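Local coordinates for osmolarity sensor protein EnvZ (Escherichia coli, PDB 5XGA), which is a membrane-bound sensor histidine kinase of osmoregulation, its periplasmic domain, the part crystallised here with CHAPS, probably taking part in signal sensing, at residues N3-L17 and P108-H120. Residues are numbered along the deposited sequence; the frame is centred on the assembly and turned at random.
With CPS (3-[(3-cholamidopropyl)dimethylammonio]-1-propanesulfonate), chain B.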
loop_
_atom_site.group_PDB
_atom_site.type_symbol
_atom_site.label_atom_id
_atom_site.label_comp_id
_atom_site.label_asym_id
_atom_site.label_seq_id
_atom_site.Cartn_x
_atom_site.Cartn_y
_atom_site.Cartn_z
ATOM N N ASN A 3 -20.791 -8.504 6.299
ATOM C CA ASN A 3 -20.490 -8.986 7.641
ATOM C C ASN A 3 -19.093 -8.540 8.077
ATOM O O ASN A 3 -18.081 -9.060 7.598
ATOM C CB ASN A 3 -20.612 -10.516 7.708
ATOM C CG ASN A 3 -20.897 -11.028 9.120
ATOM O OD1 ASN A 3 -19.985 -11.181 9.936
ATOM N ND2 ASN A 3 -22.165 -11.303 9.408
ATOM N N PHE A 4 -19.058 -7.559 8.978
ATOM C CA PHE A 4 -17.814 -7.018 9.523
ATOM C C PHE A 4 -16.960 -8.126 10.136
ATOM O O PHE A 4 -17.474 -9.152 10.591
ATOM C CB PHE A 4 -18.135 -5.925 10.556
ATOM C CG PHE A 4 -17.004 -5.601 11.497
ATOM C CD1 PHE A 4 -15.965 -4.771 11.101
ATOM C CD2 PHE A 4 -16.995 -6.110 12.788
ATOM C CE1 PHE A 4 -14.926 -4.468 11.975
ATOM C CE2 PHE A 4 -15.965 -5.816 13.664
ATOM C CZ PHE A 4 -14.927 -4.993 13.258
ATOM N N ALA A 5 -15.651 -7.932 10.116
ATOM C CA ALA A 5 -14.752 -8.914 10.688
ATOM C C ALA A 5 -13.637 -8.227 11.481
ATOM O O ALA A 5 -13.398 -8.571 12.637
ATOM C CB ALA A 5 -14.176 -9.804 9.604
ATOM N N ILE A 6 -12.974 -7.247 10.872
ATOM C CA ILE A 6 -11.867 -6.566 11.545
ATOM C C ILE A 6 -11.770 -5.081 11.203
ATOM O O ILE A 6 -11.878 -4.696 10.038
ATOM C CB ILE A 6 -10.511 -7.217 11.190
ATOM C CG1 ILE A 6 -10.566 -8.730 11.343
ATOM C CG2 ILE A 6 -9.379 -6.625 12.036
ATOM C CD1 ILE A 6 -9.244 -9.408 11.060
ATOM N N LEU A 7 -11.559 -4.250 12.221
ATOM C CA LEU A 7 -11.100 -2.871 11.998
ATOM C C LEU A 7 -9.631 -2.820 12.396
ATOM O O LEU A 7 -9.299 -2.785 13.580
ATOM C CB LEU A 7 -11.911 -1.857 12.800
ATOM C CG LEU A 7 -11.571 -0.382 12.521
ATOM C CD1 LEU A 7 -12.058 0.061 11.132
ATOM C CD2 LEU A 7 -12.138 0.544 13.606
ATOM N N PRO A 8 -8.739 -2.853 11.405
ATOM C CA PRO A 8 -7.332 -3.062 11.743
ATOM C C PRO A 8 -6.667 -1.796 12.226
ATOM O O PRO A 8 -7.048 -0.698 11.804
ATOM C CB PRO A 8 -6.723 -3.514 10.416
ATOM C CG PRO A 8 -7.525 -2.734 9.400
ATOM C CD PRO A 8 -8.951 -2.762 9.952
ATOM N N SER A 9 -5.668 -1.959 13.094
ATOM C CA SER A 9 -4.783 -0.872 13.460
ATOM C C SER A 9 -4.057 -0.385 12.221
ATOM O O SER A 9 -3.994 -1.082 11.210
ATOM C CB SER A 9 -3.757 -1.319 14.509
ATOM O OG SER A 9 -2.884 -2.292 13.950
ATOM N N LEU A 10 -3.496 0.810 12.309
ATOM C CA LEU A 10 -2.657 1.320 11.241
ATOM C C LEU A 10 -1.487 0.370 10.988
ATOM O O LEU A 10 -1.121 0.110 9.842
ATOM C CB LEU A 10 -2.154 2.720 11.601
ATOM C CG LEU A 10 -1.453 3.450 10.468
ATOM C CD1 LEU A 10 -2.423 3.694 9.322
ATOM C CD2 LEU A 10 -0.876 4.763 10.998
ATOM N N GLN A 11 -0.916 -0.166 12.063
ATOM C CA GLN A 11 0.234 -1.061 11.941
ATOM C C GLN A 11 -0.139 -2.362 11.239
ATOM O O GLN A 11 0.594 -2.861 10.386
ATOM C CB GLN A 11 0.823 -1.360 13.320
ATOM C CG GLN A 11 1.264 -0.115 14.100
ATOM C CD GLN A 11 0.149 0.496 14.957
ATOM O OE1 GLN A 11 -1.022 0.489 14.577
ATOM N NE2 GLN A 11 0.521 1.030 16.123
ATOM N N GLN A 12 -1.286 -2.929 11.607
ATOM C CA GLN A 12 -1.759 -4.145 10.949
ATOM C C GLN A 12 -2.127 -3.881 9.489
ATOM O O GLN A 12 -1.891 -4.723 8.611
ATOM C CB GLN A 12 -2.972 -4.695 11.691
ATOM C CG GLN A 12 -3.473 -6.000 11.163
ATOM C CD GLN A 12 -4.568 -6.537 12.042
ATOM O OE1 GLN A 12 -5.277 -5.762 12.694
ATOM N NE2 GLN A 12 -4.705 -7.860 12.091
ATOM N N PHE A 13 -2.729 -2.718 9.238
ATOM C CA PHE A 13 -3.132 -2.358 7.885
ATOM C C PHE A 13 -1.920 -2.232 6.979
ATOM O O PHE A 13 -1.942 -2.694 5.843
ATOM C CB PHE A 13 -3.921 -1.060 7.874
ATOM C CG PHE A 13 -4.384 -0.658 6.506
ATOM C CD1 PHE A 13 -5.419 -1.330 5.885
ATOM C CD2 PHE A 13 -3.793 0.401 5.847
ATOM C CE1 PHE A 13 -5.853 -0.949 4.628
ATOM C CE2 PHE A 13 -4.222 0.783 4.588
ATOM C CZ PHE A 13 -5.249 0.111 3.983
ATOM N N ASN A 14 -0.863 -1.597 7.486
ATOM C CA ASN A 14 0.383 -1.483 6.729
ATOM C C ASN A 14 0.953 -2.855 6.358
ATOM O O ASN A 14 1.480 -3.052 5.248
ATOM C CB ASN A 14 1.413 -0.676 7.535
ATOM C CG ASN A 14 2.548 -0.161 6.683
ATOM O OD1 ASN A 14 3.719 -0.548 6.859
ATOM N ND2 ASN A 14 2.218 0.728 5.751
ATOM N N LYS A 15 0.867 -3.805 7.286
ATOM C CA LYS A 15 1.380 -5.150 7.019
ATOM C C LYS A 15 0.582 -5.801 5.907
ATOM O O LYS A 15 1.135 -6.431 4.998
ATOM C CB LYS A 15 1.322 -6.035 8.264
ATOM C CG LYS A 15 2.205 -5.594 9.413
ATOM C CD LYS A 15 2.256 -6.666 10.506
ATOM C CE LYS A 15 3.387 -7.648 10.237
ATOM N NZ LYS A 15 4.701 -6.931 10.127
ATOM N N VAL A 16 -0.734 -5.658 6.002
ATOM C CA VAL A 16 -1.648 -6.204 5.008
ATOM C C VAL A 16 -1.404 -5.580 3.643
ATOM O O VAL A 16 -1.219 -6.273 2.640
ATOM C CB VAL A 16 -3.103 -5.964 5.420
ATOM C CG1 VAL A 16 -4.024 -6.165 4.226
ATOM C CG2 VAL A 16 -3.466 -6.882 6.584
ATOM N N LEU A 17 -1.392 -4.256 3.622
ATOM C CA LEU A 17 -1.137 -3.503 2.406
ATOM C C LEU A 17 0.172 -3.917 1.726
ATOM O O LEU A 17 0.228 -4.095 0.506
ATOM C CB LEU A 17 -1.104 -2.018 2.741
ATOM C CG LEU A 17 -0.836 -1.047 1.613
ATOM C CD1 LEU A 17 -1.931 -1.146 0.586
ATOM C CD2 LEU A 17 -0.748 0.361 2.196
ATOM N N PRO A 108 8.122 6.591 -9.406
ATOM C CA PRO A 108 8.493 7.776 -8.628
ATOM C C PRO A 108 7.578 8.977 -8.833
ATOM O O PRO A 108 7.595 9.887 -8.002
ATOM C CB PRO A 108 9.911 8.090 -9.132
ATOM C CG PRO A 108 10.031 7.398 -10.430
ATOM C CD PRO A 108 9.193 6.174 -10.327
ATOM N N ASN A 109 6.795 8.984 -9.909
ATOM C CA ASN A 109 5.901 10.115 -10.169
ATOM C C ASN A 109 4.419 9.817 -9.900
ATOM O O ASN A 109 3.555 10.600 -10.289
ATOM C CB ASN A 109 6.066 10.598 -11.611
ATOM C CG ASN A 109 7.448 11.163 -11.882
ATOM O OD1 ASN A 109 7.955 12.002 -11.130
ATOM N ND2 ASN A 109 8.070 10.696 -12.956
ATOM N N ILE A 110 4.142 8.696 -9.234
ATOM C CA ILE A 110 2.775 8.313 -8.850
ATOM C C ILE A 110 2.650 8.165 -7.331
ATOM O O ILE A 110 3.471 7.496 -6.695
ATOM C CB ILE A 110 2.341 6.968 -9.511
ATOM C CG1 ILE A 110 2.306 7.089 -11.032
ATOM C CG2 ILE A 110 0.988 6.499 -8.976
ATOM C CD1 ILE A 110 1.405 8.209 -11.528
ATOM N N TRP A 111 1.627 8.786 -6.750
ATOM C CA TRP A 111 1.255 8.489 -5.378
ATOM C C TRP A 111 0.106 7.480 -5.343
ATOM O O TRP A 111 -0.879 7.616 -6.072
ATOM C CB TRP A 111 0.849 9.759 -4.633
ATOM C CG TRP A 111 2.015 10.553 -4.129
ATOM C CD1 TRP A 111 2.591 11.634 -4.729
ATOM C CD2 TRP A 111 2.750 10.326 -2.920
ATOM N NE1 TRP A 111 3.634 12.102 -3.964
ATOM C CE2 TRP A 111 3.753 11.314 -2.846
ATOM C CE3 TRP A 111 2.657 9.383 -1.888
ATOM C CZ2 TRP A 111 4.662 11.381 -1.793
ATOM C CZ3 TRP A 111 3.554 9.459 -0.836
ATOM C CH2 TRP A 111 4.551 10.443 -0.804
ATOM N N VAL A 112 0.236 6.479 -4.487
ATOM C CA VAL A 112 -0.816 5.484 -4.287
ATOM C C VAL A 112 -1.620 5.858 -3.047
ATOM O O VAL A 112 -1.056 5.969 -1.955
ATOM C CB VAL A 112 -0.218 4.063 -4.136
ATOM C CG1 VAL A 112 -1.262 3.074 -3.689
ATOM C CG2 VAL A 112 0.430 3.614 -5.452
ATOM N N ARG A 113 -2.923 6.076 -3.220
ATOM C CA ARG A 113 -3.781 6.441 -2.098
ATOM C C ARG A 113 -4.648 5.269 -1.687
ATOM O O ARG A 113 -5.409 4.746 -2.497
ATOM C CB ARG A 113 -4.678 7.630 -2.442
ATOM C CG ARG A 113 -5.561 8.055 -1.265
ATOM C CD ARG A 113 -6.684 8.968 -1.726
ATOM N NE ARG A 113 -7.486 9.431 -0.594
ATOM C CZ ARG A 113 -8.599 8.837 -0.168
ATOM N NH1 ARG A 113 -9.062 7.755 -0.777
ATOM N NH2 ARG A 113 -9.258 9.336 0.874
ATOM N N VAL A 114 -4.533 4.865 -0.425
ATOM C CA VAL A 114 -5.283 3.719 0.089
ATOM C C VAL A 114 -5.879 4.039 1.455
ATOM O O VAL A 114 -5.155 4.156 2.441
ATOM C CB VAL A 114 -4.390 2.457 0.215
ATOM C CG1 VAL A 114 -5.236 1.222 0.462
ATOM C CG2 VAL A 114 -3.579 2.258 -1.041
ATOM N N PRO A 115 -7.205 4.192 1.513
ATOM C CA PRO A 115 -7.911 4.371 2.787
ATOM C C PRO A 115 -7.885 3.109 3.630
ATOM O O PRO A 115 -8.056 2.005 3.097
ATOM C CB PRO A 115 -9.346 4.695 2.353
ATOM C CG PRO A 115 -9.491 3.981 1.057
ATOM C CD PRO A 115 -8.136 4.148 0.374
ATOM N N LEU A 116 -7.662 3.268 4.932
ATOM C CA LEU A 116 -7.806 2.157 5.869
ATOM C C LEU A 116 -9.295 1.853 6.031
ATOM O O LEU A 116 -10.076 2.741 6.365
ATOM C CB LEU A 116 -7.159 2.493 7.222
ATOM C CG LEU A 116 -7.066 1.384 8.282
ATOM C CD1 LEU A 116 -5.955 1.700 9.261
ATOM C CD2 LEU A 116 -8.379 1.213 9.027
ATOM N N THR A 117 -9.697 0.611 5.786
ATOM C CA THR A 117 -11.113 0.266 5.882
ATOM C C THR A 117 -11.345 -1.004 6.676
ATOM O O THR A 117 -10.410 -1.743 6.970
ATOM C CB THR A 117 -11.748 0.077 4.490
ATOM O OG1 THR A 117 -11.145 -1.051 3.849
ATOM C CG2 THR A 117 -11.531 1.307 3.629
ATOM N N GLU A 118 -12.604 -1.244 7.026
ATOM C CA GLU A 118 -13.004 -2.518 7.597
ATOM C C GLU A 118 -12.576 -3.664 6.703
ATOM O O GLU A 118 -12.538 -3.538 5.479
ATOM C CB GLU A 118 -14.521 -2.584 7.799
ATOM C CG GLU A 118 -15.056 -1.769 8.952
ATOM C CD GLU A 118 -16.515 -2.066 9.216
ATOM O OE1 GLU A 118 -17.003 -3.109 8.719
ATOM O OE2 GLU A 118 -17.170 -1.262 9.913
ATOM N N ILE A 119 -12.247 -4.780 7.332
ATOM C CA ILE A 119 -12.069 -6.038 6.639
ATOM C C ILE A 119 -13.316 -6.891 6.853
ATOM O O ILE A 119 -13.873 -6.916 7.955
ATOM C CB ILE A 119 -10.841 -6.771 7.140
ATOM C CG1 ILE A 119 -9.588 -5.945 6.828
ATOM C CG2 ILE A 119 -10.774 -8.158 6.528
ATOM C CD1 ILE A 119 -8.349 -6.470 7.496
ATOM N N HIS A 120 -13.762 -7.577 5.803
ATOM C CA HIS A 120 -15.019 -8.324 5.869
ATOM C C HIS A 120 -14.818 -9.831 5.720
ATOM O O HIS A 120 -15.649 -10.624 6.173
ATOM C CB HIS A 120 -15.986 -7.817 4.797
ATOM C CG HIS A 120 -16.220 -6.340 4.849
ATOM N ND1 HIS A 120 -16.884 -5.725 5.890
ATOM C CD2 HIS A 120 -15.881 -5.353 3.985
ATOM C CE1 HIS A 120 -16.942 -4.425 5.667
ATOM N NE2 HIS A 120 -16.339 -4.172 4.518
HETATM C C1 CPS B . 2.378 -0.441 -7.076
HETATM C C2 CPS B . 1.645 -0.096 -8.351
HETATM C C3 CPS B . 2.628 -2.155 -9.485
HETATM C C4 CPS B . 3.292 -2.727 -10.715
HETATM C C5 CPS B . 2.529 -2.396 -11.954
HETATM C C6 CPS B . 2.349 -0.902 -12.002
HETATM C C7 CPS B . 1.781 -0.591 -13.354
HETATM C C8 CPS B . 2.491 -1.610 -14.216
HETATM C C9 CPS B . 3.238 -2.563 -13.283
HETATM C C10 CPS B . 1.228 -3.189 -11.905
HETATM C C11 CPS B . 0.306 -0.792 -8.286
HETATM C C12 CPS B . 3.684 0.317 -6.939
HETATM C C13 CPS B . 3.412 1.800 -6.946
HETATM C C14 CPS B . 2.787 2.164 -8.284
HETATM C C15 CPS B . 1.485 1.422 -8.464
HETATM C C16 CPS B . 0.811 1.859 -9.754
HETATM C C17 CPS B . 1.418 1.207 -10.995
HETATM C C18 CPS B . 1.591 -0.317 -10.826
HETATM C C19 CPS B . 2.363 -0.658 -9.573
HETATM C C20 CPS B . 3.371 -3.975 -13.893
HETATM C C21 CPS B . 3.887 -5.065 -12.949
HETATM C C22 CPS B . 4.195 -3.955 -15.176
HETATM C C23 CPS B . 4.165 -5.205 -16.038
HETATM C C24 CPS B . 4.398 -4.833 -17.498
HETATM C C25 CPS B . 3.464 -4.634 -19.770
HETATM C C26 CPS B . 2.141 -4.769 -20.549
HETATM C C27 CPS B . 2.205 -4.330 -22.024
HETATM C C28 CPS B . 1.016 -6.172 -22.964
HETATM C C29 CPS B . -0.202 -4.332 -22.085
HETATM C C30 CPS B . 1.033 -3.955 -24.078
HETATM N N1 CPS B . 3.369 -4.962 -18.339
HETATM N N2 CPS B . 1.014 -4.713 -22.810
HETATM O O1 CPS B . 5.486 -4.445 -17.904
HETATM O O2 CPS B . 4.627 2.497 -6.670
HETATM O O3 CPS B . 2.624 1.876 -11.362
HETATM O O4 CPS B . 4.565 -2.143 -10.821
#
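Ile6 and Ile119 tie the two chain ends together through backbone bonds. Ile119 N donates to Ile6 O over 2.7 Å, almost straight (179°) and in the carbonyl plane. Ile119 O accepts from Ile6 N at 3.1 Å, the donor tilted out of the Ile119 carbonyl plane, and, weakly, from Ala5 N. With Ala5 and Ile6 both facing Ile119, this is a classic beta bulge, set in a single antiparallel bridge. Ile6 O also receives a CA-H...O contact from Glu118. The Glu118 side chain crosses Phe4 at about a right angle, OE1 meeting the ring edge 3.1 Å from CD1. His120 ND1, buried here beside Phe4 CA, has no partner in the model. Past Pro8 comes helix 10-24, N-capped by Ser9, whose OG accepts from Gln12 N at 2.9 Å. The helix crosses over strands 110-115 and 99-104 of this periplasmic sensor domain's antiparallel sheet, where Phe13 also touches Val100. Phe13, its CG anti to the backbone N (chi1 -179°), reaches the end of strand 110-115 and just beyond: Leu116 CA sits over one ring face in a CH-pi contact, 3.9 Å from the centroid, while Val114 CG1 touches the edge at CZ, 3.7 Å away. An alanine here would strip away the ring and is likely to leave a gap between the helix and residues 114-116. Back toward the strand's start, Val112 CG2 lies 3.8 Å from C13 of the bound CHAPS.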